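Local coordinates for DNA repair protein RAD2 (Saccharomyces cerevisiae, PDB 4Q0W) that cuts single-stranded DNA as a magnesium-dependent endonuclease, making the incision that nucleotide excision repair of UV-damaged, adducted or cross-linked DNA requires, at residues A[269-277]-A[293-304]. Residues are numbered along the deposited sequence; the frame is centred on the assembly and turned at random. Where two conformers were deposited one is given.
Sequences FKDWYNNGQ and LRKKLVNNEIIL
Arg294 lays its guanidinium between Trp272 and Gly276 while its edge serves three acceptors. NH1 gives nearly straight bonds to Tyr273 O (2.8 Å) and Gln277 OE1 (2.9 Å), each on a lone pair; NH2 reaches Trp272 O (3.0 Å) from above the carbonyl plane. The chain, extended until it bends at chi3 (-59°), brings CZ over the six-membered ring of Trp272 in a cation-pi contact, planes 46° apart, and Glu286 takes NE in a salt bridge. A leucine here would probably leave the Gln277 amide oxygen without its donor and Glu286 without its countercharge.

Packing alongside is apolar and tight: Leu297 CD1 fits between Phe269 CZ (3.7 Å) and Tyr273 CD1, and Leu304 CD1 lies against Tyr273 CD2 (3.6 Å). Tyr273 OH crosses to Ile302 O (3.0 Å); Ile302 N closes the Schellman motif on Leu297 O. Asn274 ND2 meets Leu304 O in plane (2.9 Å), and a water links Asn274 OD1 to Leu304 N. On the looser solvent side, Gln277 OE1 merely touches Val298 CG2 (3.7 Å).

The axes of 269-277 and 293-299 cross at -80°, with Lys296 on a DNA sugar, consistent with helices flanking the helix-two-turn-helix DNA-binding region of XPG/RAD2 nucleases.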
loop_
_atom_site.group_PDB
_atom_site.type_symbol
_atom_site.label_atom_id
_atom_site.label_comp_id
_atom_site.label_asym_id
_atom_site.label_seq_id
_atom_site.Cartn_x
_atom_site.Cartn_y
_atom_site.Cartn_z
ATOM N N PHE A 269 -21.448 -16.546 -2.424
ATOM C CA PHE A 269 -20.635 -15.814 -1.458
ATOM C C PHE A 269 -21.567 -15.181 -0.408
ATOM O O PHE A 269 -21.351 -15.345 0.799
ATOM C CB PHE A 269 -19.776 -14.777 -2.214
ATOM C CG PHE A 269 -19.083 -13.754 -1.340
ATOM C CD1 PHE A 269 -18.238 -14.134 -0.303
ATOM C CD2 PHE A 269 -19.239 -12.397 -1.605
ATOM C CE1 PHE A 269 -17.584 -13.163 0.488
ATOM C CE2 PHE A 269 -18.596 -11.420 -0.825
ATOM C CZ PHE A 269 -17.766 -11.806 0.220
ATOM N N LYS A 270 -22.615 -14.495 -0.863
ATOM C CA LYS A 270 -23.547 -13.847 0.059
ATOM C C LYS A 270 -24.178 -14.861 1.006
ATOM O O LYS A 270 -24.161 -14.675 2.224
ATOM C CB LYS A 270 -24.655 -13.094 -0.679
ATOM C CG LYS A 270 -25.711 -12.523 0.287
ATOM C CD LYS A 270 -26.723 -11.620 -0.411
ATOM C CE LYS A 270 -27.660 -12.399 -1.337
ATOM N NZ LYS A 270 -28.583 -11.457 -2.071
ATOM N N ASP A 271 -24.708 -15.945 0.443
ATOM C CA ASP A 271 -25.344 -16.985 1.254
ATOM C C ASP A 271 -24.369 -17.508 2.317
ATOM O O ASP A 271 -24.720 -17.629 3.498
ATOM C CB ASP A 271 -25.871 -18.130 0.372
ATOM C CG ASP A 271 -27.091 -17.724 -0.451
ATOM O OD1 ASP A 271 -27.746 -16.715 -0.110
ATOM O OD2 ASP A 271 -27.393 -18.413 -1.452
ATOM N N TRP A 272 -23.134 -17.774 1.910
ATOM C CA TRP A 272 -22.113 -18.220 2.860
ATOM C C TRP A 272 -21.911 -17.238 4.017
ATOM O O TRP A 272 -21.888 -17.623 5.189
ATOM C CB TRP A 272 -20.773 -18.433 2.154
ATOM C CG TRP A 272 -19.652 -18.498 3.126
ATOM C CD1 TRP A 272 -19.290 -19.577 3.898
ATOM C CD2 TRP A 272 -18.751 -17.438 3.473
ATOM N NE1 TRP A 272 -18.216 -19.247 4.693
ATOM C CE2 TRP A 272 -17.863 -17.944 4.450
ATOM C CE3 TRP A 272 -18.595 -16.121 3.039
ATOM C CZ2 TRP A 272 -16.837 -17.172 5.000
ATOM C CZ3 TRP A 272 -17.585 -15.353 3.593
ATOM C CH2 TRP A 272 -16.717 -15.882 4.561
ATOM N N TYR A 273 -21.759 -15.964 3.682
ATOM C CA TYR A 273 -21.531 -14.926 4.683
ATOM C C TYR A 273 -22.744 -14.762 5.585
ATOM O O TYR A 273 -22.632 -14.817 6.808
ATOM C CB TYR A 273 -21.252 -13.601 3.973
ATOM C CG TYR A 273 -20.967 -12.426 4.877
ATOM C CD1 TYR A 273 -19.918 -12.459 5.793
ATOM C CD2 TYR A 273 -21.701 -11.263 4.771
ATOM C CE1 TYR A 273 -19.643 -11.373 6.596
ATOM C CE2 TYR A 273 -21.422 -10.162 5.559
ATOM C CZ TYR A 273 -20.396 -10.223 6.467
ATOM O OH TYR A 273 -20.129 -9.125 7.254
ATOM N N ASN A 274 -23.904 -14.545 4.973
ATOM C CA ASN A 274 -25.117 -14.309 5.743
ATOM C C ASN A 274 -25.559 -15.510 6.574
ATOM O O ASN A 274 -25.909 -15.351 7.748
ATOM C CB ASN A 274 -26.244 -13.819 4.839
ATOM C CG ASN A 274 -26.014 -12.397 4.359
ATOM O OD1 ASN A 274 -25.128 -11.708 4.856
ATOM N ND2 ASN A 274 -26.831 -11.942 3.419
ATOM N N ASN A 275 -25.552 -16.704 5.982
ATOM C CA ASN A 275 -25.953 -17.890 6.740
ATOM C C ASN A 275 -25.080 -18.093 7.973
ATOM O O ASN A 275 -25.573 -18.460 9.045
ATOM C CB ASN A 275 -25.906 -19.158 5.886
ATOM C CG ASN A 275 -26.933 -19.159 4.781
ATOM O OD1 ASN A 275 -27.832 -18.321 4.743
ATOM N ND2 ASN A 275 -26.809 -20.117 3.873
ATOM N N GLY A 276 -23.781 -17.859 7.812
ATOM C CA GLY A 276 -22.833 -18.036 8.900
ATOM C C GLY A 276 -22.910 -16.938 9.944
ATOM O O GLY A 276 -22.590 -17.161 11.117
ATOM N N GLN A 277 -23.320 -15.741 9.525
ATOM C CA GLN A 277 -23.492 -14.645 10.471
ATOM C C GLN A 277 -24.701 -14.926 11.345
ATOM O O GLN A 277 -24.692 -14.625 12.535
ATOM C CB GLN A 277 -23.649 -13.296 9.760
ATOM C CG GLN A 277 -22.348 -12.723 9.178
ATOM C CD GLN A 277 -21.262 -12.531 10.227
ATOM O OE1 GLN A 277 -20.250 -13.236 10.226
ATOM N NE2 GLN A 277 -21.469 -11.573 11.130
ATOM N N LEU A 293 -11.557 -14.608 5.963
ATOM C CA LEU A 293 -12.371 -13.744 5.114
ATOM C C LEU A 293 -13.556 -13.168 5.899
ATOM O O LEU A 293 -13.845 -11.971 5.810
ATOM C CB LEU A 293 -12.858 -14.503 3.882
ATOM C CG LEU A 293 -13.835 -13.768 2.962
ATOM C CD1 LEU A 293 -13.273 -12.430 2.515
ATOM C CD2 LEU A 293 -14.174 -14.640 1.765
ATOM N N ARG A 294 -14.225 -14.013 6.678
ATOM C CA ARG A 294 -15.372 -13.554 7.453
ATOM C C ARG A 294 -14.964 -12.451 8.417
ATOM O O ARG A 294 -15.614 -11.410 8.489
ATOM C CB ARG A 294 -16.010 -14.695 8.233
ATOM C CG ARG A 294 -17.224 -14.258 9.048
ATOM C CD ARG A 294 -17.865 -15.437 9.767
ATOM N NE ARG A 294 -18.291 -16.475 8.827
ATOM C CZ ARG A 294 -19.422 -16.431 8.126
ATOM N NH1 ARG A 294 -20.241 -15.393 8.244
ATOM N NH2 ARG A 294 -19.732 -17.419 7.296
ATOM N N LYS A 295 -13.879 -12.685 9.150
ATOM C CA LYS A 295 -13.375 -11.705 10.103
ATOM C C LYS A 295 -13.122 -10.366 9.417
ATOM O O LYS A 295 -13.446 -9.304 9.954
ATOM C CB LYS A 295 -12.097 -12.217 10.770
ATOM C CG LYS A 295 -11.902 -11.731 12.198
ATOM C CD LYS A 295 -11.453 -10.277 12.261
ATOM C CE LYS A 295 -12.237 -9.506 13.314
ATOM N NZ LYS A 295 -13.686 -9.415 12.969
ATOM N N LYS A 296 -12.556 -10.422 8.218
ATOM C CA LYS A 296 -12.298 -9.210 7.444
ATOM C C LYS A 296 -13.584 -8.473 7.042
ATOM O O LYS A 296 -13.662 -7.243 7.145
ATOM C CB LYS A 296 -11.479 -9.543 6.197
ATOM C CG LYS A 296 -11.244 -8.352 5.295
ATOM C CD LYS A 296 -10.241 -8.692 4.208
ATOM C CE LYS A 296 -10.049 -7.516 3.270
ATOM N NZ LYS A 296 -9.072 -7.847 2.201
ATOM N N LEU A 297 -14.587 -9.218 6.577
ATOM C CA LEU A 297 -15.842 -8.594 6.150
ATOM C C LEU A 297 -16.546 -7.939 7.341
ATOM O O LEU A 297 -17.049 -6.817 7.237
ATOM C CB LEU A 297 -16.745 -9.618 5.445
ATOM C CG LEU A 297 -16.150 -10.279 4.188
ATOM C CD1 LEU A 297 -16.922 -11.540 3.802
ATOM C CD2 LEU A 297 -16.111 -9.320 3.013
ATOM N N VAL A 298 -16.551 -8.630 8.478
ATOM C CA VAL A 298 -17.142 -8.085 9.703
ATOM C C VAL A 298 -16.458 -6.777 10.091
ATOM O O VAL A 298 -17.115 -5.738 10.239
ATOM C CB VAL A 298 -17.084 -9.095 10.864
ATOM C CG1 VAL A 298 -17.551 -8.452 12.169
ATOM C CG2 VAL A 298 -17.946 -10.302 10.550
ATOM N N ASN A 299 -15.135 -6.819 10.213
ATOM C CA ASN A 299 -14.370 -5.626 10.555
ATOM C C ASN A 299 -14.621 -4.493 9.569
ATOM O O ASN A 299 -14.662 -3.321 9.955
ATOM C CB ASN A 299 -12.872 -5.940 10.657
ATOM C CG ASN A 299 -12.062 -4.746 11.149
ATOM O OD1 ASN A 299 -11.262 -4.169 10.404
ATOM N ND2 ASN A 299 -12.287 -4.354 12.397
ATOM N N ASN A 300 -14.824 -4.834 8.302
ATOM C CA ASN A 300 -15.159 -3.808 7.313
ATOM C C ASN A 300 -16.653 -3.460 7.257
ATOM O O ASN A 300 -17.078 -2.714 6.375
ATOM C CB ASN A 300 -14.626 -4.182 5.918
ATOM C CG ASN A 300 -13.115 -4.027 5.822
ATOM O OD1 ASN A 300 -12.523 -3.233 6.558
ATOM N ND2 ASN A 300 -12.481 -4.789 4.925
ATOM N N GLU A 301 -17.426 -4.005 8.197
ATOM C CA GLU A 301 -18.856 -3.704 8.321
ATOM C C GLU A 301 -19.609 -4.008 7.035
ATOM O O GLU A 301 -20.446 -3.230 6.594
ATOM C CB GLU A 301 -19.058 -2.239 8.728
ATOM C CG GLU A 301 -18.480 -1.914 10.115
ATOM C CD GLU A 301 -18.846 -0.516 10.596
ATOM O OE1 GLU A 301 -18.904 0.420 9.768
ATOM O OE2 GLU A 301 -19.083 -0.358 11.810
ATOM N N ILE A 302 -19.292 -5.141 6.420
ATOM C CA ILE A 302 -19.870 -5.456 5.122
ATOM C C ILE A 302 -21.308 -5.941 5.297
ATOM O O ILE A 302 -21.592 -6.775 6.155
ATOM C CB ILE A 302 -19.053 -6.532 4.369
ATOM C CG1 ILE A 302 -17.614 -6.054 4.123
ATOM C CG2 ILE A 302 -19.740 -6.878 3.041
ATOM C CD1 ILE A 302 -17.511 -4.818 3.243
ATOM N N ILE A 303 -22.199 -5.406 4.479
ATOM C CA ILE A 303 -23.587 -5.827 4.455
ATOM C C ILE A 303 -23.890 -6.321 3.052
ATOM O O ILE A 303 -23.741 -5.575 2.087
ATOM C CB ILE A 303 -24.529 -4.645 4.777
ATOM C CG1 ILE A 303 -24.235 -4.086 6.169
ATOM C CG2 ILE A 303 -26.000 -5.074 4.667
ATOM C CD1 ILE A 303 -24.854 -2.719 6.403
ATOM N N LEU A 304 -24.303 -7.574 2.932
ATOM C CA LEU A 304 -24.707 -8.102 1.629
ATOM C C LEU A 304 -26.208 -8.364 1.652
ATOM O O LEU A 304 -26.679 -9.326 2.286
ATOM C CB LEU A 304 -23.934 -9.374 1.287
ATOM C CG LEU A 304 -22.419 -9.239 1.475
ATOM C CD1 LEU A 304 -21.728 -10.576 1.230
ATOM C CD2 LEU A 304 -21.862 -8.183 0.513
HETATM O O HOH W 1 -24.919 -8.976 5.272
#